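Hydrazine synthase subunit alpha (Candidatus Kuenenia stuttgartiensis, PDB 5C2V) catalyses, within the hydrazine synthase complex, the condensation of ammonia with hydroxylamine made at the gamma subunit to yield hydrazine, and carries two c-type hemes. Local coordinates at residues Y508-S513 / L577-Y582. Sequence-based numbering, arbitrary orientation.
Sequences YQYVES and LYNWWY
Tyr510 and Asn579 reach for each other from opposite directions and meet through one polar pair, with Asn579 ND2 2.6 Å from Tyr510 OH. Asn579 is the donor, but the N-H...O angle of 118° is far from straight, which makes this a weak hydrogen bond despite the separation, and at 2.70 Å resolution so short a distance carries little weight. The amide plane is turned 32° from the phenol ring. On the asparagine side CG stands anti to the backbone N (chi1 -158°), a setting that extends the amide toward the tyrosine.

Packing adds little: apart from the hydroxyl, the nearest ring atom is Tyr510 CZ, 3.7 Å from the same Asn579 ND2. The two segments bury only 77 Å² against each other, both sides summed. Within 508-513, the Glu512 carboxylate lies beside the same phenol, its OE1 at the ring edge and in plane.

Backbone bonds Gln509–Val462 and Val511–Lys460 tie the tyrosine's neighbours to the strand 461-467 region. In 577-582, Tyr578 O is hydrogen-bonded to Thr222 OG1 of the gamma subunit, and Trp580 stacks on Trp85 of that subunit. The contact is thus a small long-range tertiary one, about 14 Å from a heme c measured from the Tyr510 side chain: it joins the end of strand 503-510, outermost within this chain in the middle domain's four-stranded antiparallel sheet, to the long loop between strands 553-556 and 596-599 that meets the gamma subunit.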
loop_
_atom_site.group_PDB
_atom_site.type_symbol
_atom_site.label_atom_id
_atom_site.label_comp_id
_atom_site.label_asym_id
_atom_site.label_seq_id
_atom_site.Cartn_x
_atom_site.Cartn_y
_atom_site.Cartn_z
ATOM N N TYR D 508 -26.070 -14.283 -16.930
ATOM C CA TYR D 508 -25.018 -15.281 -16.789
ATOM C C TYR D 508 -24.712 -15.970 -18.110
ATOM O O TYR D 508 -25.594 -16.128 -18.953
ATOM C CB TYR D 508 -25.409 -16.326 -15.747
ATOM C CG TYR D 508 -25.548 -15.792 -14.341
ATOM C CD1 TYR D 508 -24.496 -15.881 -13.439
ATOM C CD2 TYR D 508 -26.738 -15.219 -13.908
ATOM C CE1 TYR D 508 -24.622 -15.410 -12.148
ATOM C CE2 TYR D 508 -26.872 -14.744 -12.617
ATOM C CZ TYR D 508 -25.810 -14.840 -11.742
ATOM O OH TYR D 508 -25.935 -14.367 -10.456
ATOM N N GLN D 509 -23.460 -16.379 -18.291
ATOM C CA GLN D 509 -23.087 -17.121 -19.492
ATOM C C GLN D 509 -22.150 -18.276 -19.162
ATOM O O GLN D 509 -21.204 -18.110 -18.401
ATOM C CB GLN D 509 -22.433 -16.192 -20.515
ATOM C CG GLN D 509 -22.225 -16.836 -21.873
ATOM C CD GLN D 509 -23.526 -17.299 -22.497
ATOM O OE1 GLN D 509 -23.625 -18.420 -22.994
ATOM N NE2 GLN D 509 -24.534 -16.434 -22.475
ATOM N N TYR D 510 -22.404 -19.446 -19.739
ATOM C CA TYR D 510 -21.598 -20.624 -19.427
ATOM C C TYR D 510 -20.173 -20.499 -19.961
ATOM O O TYR D 510 -19.903 -19.718 -20.874
ATOM C CB TYR D 510 -22.256 -21.895 -19.977
ATOM C CG TYR D 510 -22.410 -21.944 -21.483
ATOM C CD1 TYR D 510 -21.394 -22.444 -22.290
ATOM C CD2 TYR D 510 -23.579 -21.513 -22.096
ATOM C CE1 TYR D 510 -21.534 -22.497 -23.666
ATOM C CE2 TYR D 510 -23.728 -21.564 -23.470
ATOM C CZ TYR D 510 -22.702 -22.057 -24.250
ATOM O OH TYR D 510 -22.846 -22.109 -25.617
ATOM N N VAL D 511 -19.265 -21.272 -19.372
ATOM C CA VAL D 511 -17.866 -21.280 -19.785
ATOM C C VAL D 511 -17.466 -22.665 -20.286
ATOM O O VAL D 511 -17.791 -23.676 -19.663
ATOM C CB VAL D 511 -16.935 -20.855 -18.625
ATOM C CG1 VAL D 511 -15.474 -21.031 -19.011
ATOM C CG2 VAL D 511 -17.209 -19.416 -18.227
ATOM N N GLU D 512 -16.764 -22.705 -21.415
ATOM C CA GLU D 512 -16.326 -23.964 -22.008
ATOM C C GLU D 512 -15.293 -24.661 -21.130
ATOM O O GLU D 512 -14.667 -24.036 -20.275
ATOM C CB GLU D 512 -15.752 -23.729 -23.408
ATOM C CG GLU D 512 -16.736 -23.129 -24.401
ATOM C CD GLU D 512 -17.807 -24.110 -24.838
ATOM O OE1 GLU D 512 -18.814 -23.666 -25.428
ATOM O OE2 GLU D 512 -17.639 -25.325 -24.600
ATOM N N SER D 513 -15.126 -25.962 -21.349
ATOM C CA SER D 513 -14.228 -26.783 -20.542
ATOM C C SER D 513 -12.772 -26.323 -20.608
ATOM O O SER D 513 -11.978 -26.640 -19.723
ATOM C CB SER D 513 -14.323 -28.248 -20.978
ATOM O OG SER D 513 -13.831 -28.422 -22.295
ATOM N N LEU D 577 -14.637 -19.724 -29.893
ATOM C CA LEU D 577 -14.466 -19.132 -31.218
ATOM C C LEU D 577 -15.474 -19.683 -32.222
ATOM O O LEU D 577 -15.859 -18.998 -33.169
ATOM C CB LEU D 577 -13.041 -19.372 -31.724
ATOM C CG LEU D 577 -12.662 -18.775 -33.081
ATOM C CD1 LEU D 577 -12.786 -17.259 -33.059
ATOM C CD2 LEU D 577 -11.255 -19.195 -33.477
ATOM N N TYR D 578 -15.900 -20.923 -32.007
ATOM C CA TYR D 578 -16.829 -21.582 -32.917
ATOM C C TYR D 578 -18.281 -21.397 -32.487
ATOM O O TYR D 578 -19.201 -21.797 -33.198
ATOM C CB TYR D 578 -16.488 -23.069 -33.026
ATOM C CG TYR D 578 -15.111 -23.322 -33.598
ATOM C CD1 TYR D 578 -13.988 -23.335 -32.781
ATOM C CD2 TYR D 578 -14.933 -23.532 -34.959
ATOM C CE1 TYR D 578 -12.727 -23.557 -33.302
ATOM C CE2 TYR D 578 -13.677 -23.756 -35.489
ATOM C CZ TYR D 578 -12.578 -23.768 -34.657
ATOM O OH TYR D 578 -11.326 -23.992 -35.183
ATOM N N ASN D 579 -18.486 -20.794 -31.321
ATOM C CA ASN D 579 -19.832 -20.473 -30.860
ATOM C C ASN D 579 -20.203 -19.021 -31.155
ATOM O O ASN D 579 -21.286 -18.565 -30.784
ATOM C CB ASN D 579 -19.967 -20.753 -29.361
ATOM C CG ASN D 579 -21.411 -20.955 -28.931
ATOM O OD1 ASN D 579 -22.290 -21.192 -29.759
ATOM N ND2 ASN D 579 -21.661 -20.867 -27.628
ATOM N N TRP D 580 -19.312 -18.297 -31.826
ATOM C CA TRP D 580 -19.466 -16.850 -31.970
ATOM C C TRP D 580 -20.336 -16.446 -33.168
ATOM O O TRP D 580 -21.488 -16.049 -32.989
ATOM C CB TRP D 580 -18.085 -16.204 -32.092
ATOM C CG TRP D 580 -18.043 -14.745 -31.766
ATOM C CD1 TRP D 580 -19.085 -13.957 -31.366
ATOM C CD2 TRP D 580 -16.889 -13.900 -31.793
ATOM N NE1 TRP D 580 -18.650 -12.671 -31.153
ATOM C CE2 TRP D 580 -17.304 -12.609 -31.409
ATOM C CE3 TRP D 580 -15.544 -14.108 -32.112
ATOM C CZ2 TRP D 580 -16.423 -11.534 -31.334
ATOM C CZ3 TRP D 580 -14.671 -13.040 -32.038
ATOM C CH2 TRP D 580 -15.113 -11.768 -31.652
ATOM N N TRP D 581 -19.791 -16.527 -34.381
ATOM C CA TRP D 581 -20.602 -16.329 -35.579
ATOM C C TRP D 581 -20.346 -17.446 -36.592
ATOM O O TRP D 581 -19.329 -17.434 -37.287
ATOM C CB TRP D 581 -20.276 -14.952 -36.179
ATOM C CG TRP D 581 -20.928 -14.624 -37.491
ATOM C CD1 TRP D 581 -22.111 -15.101 -37.962
ATOM C CD2 TRP D 581 -20.423 -13.735 -38.499
ATOM N NE1 TRP D 581 -22.377 -14.568 -39.202
ATOM C CE2 TRP D 581 -21.356 -13.728 -39.553
ATOM C CE3 TRP D 581 -19.276 -12.943 -38.608
ATOM C CZ2 TRP D 581 -21.176 -12.962 -40.706
ATOM C CZ3 TRP D 581 -19.096 -12.187 -39.755
ATOM C CH2 TRP D 581 -20.043 -12.202 -40.786
ATOM N N TYR D 582 -21.270 -18.402 -36.686
ATOM C CA TYR D 582 -21.191 -19.445 -37.712
ATOM C C TYR D 582 -22.199 -19.331 -38.868
ATOM O O TYR D 582 -22.204 -20.178 -39.761
ATOM C CB TYR D 582 -21.294 -20.840 -37.071
ATOM C CG TYR D 582 -22.348 -21.021 -35.997
ATOM C CD1 TYR D 582 -22.097 -20.652 -34.681
ATOM C CD2 TYR D 582 -23.571 -21.607 -36.291
ATOM C CE1 TYR D 582 -23.048 -20.833 -33.694
ATOM C CE2 TYR D 582 -24.529 -21.792 -35.309
ATOM C CZ TYR D 582 -24.262 -21.402 -34.014
ATOM O OH TYR D 582 -25.211 -21.584 -33.034
#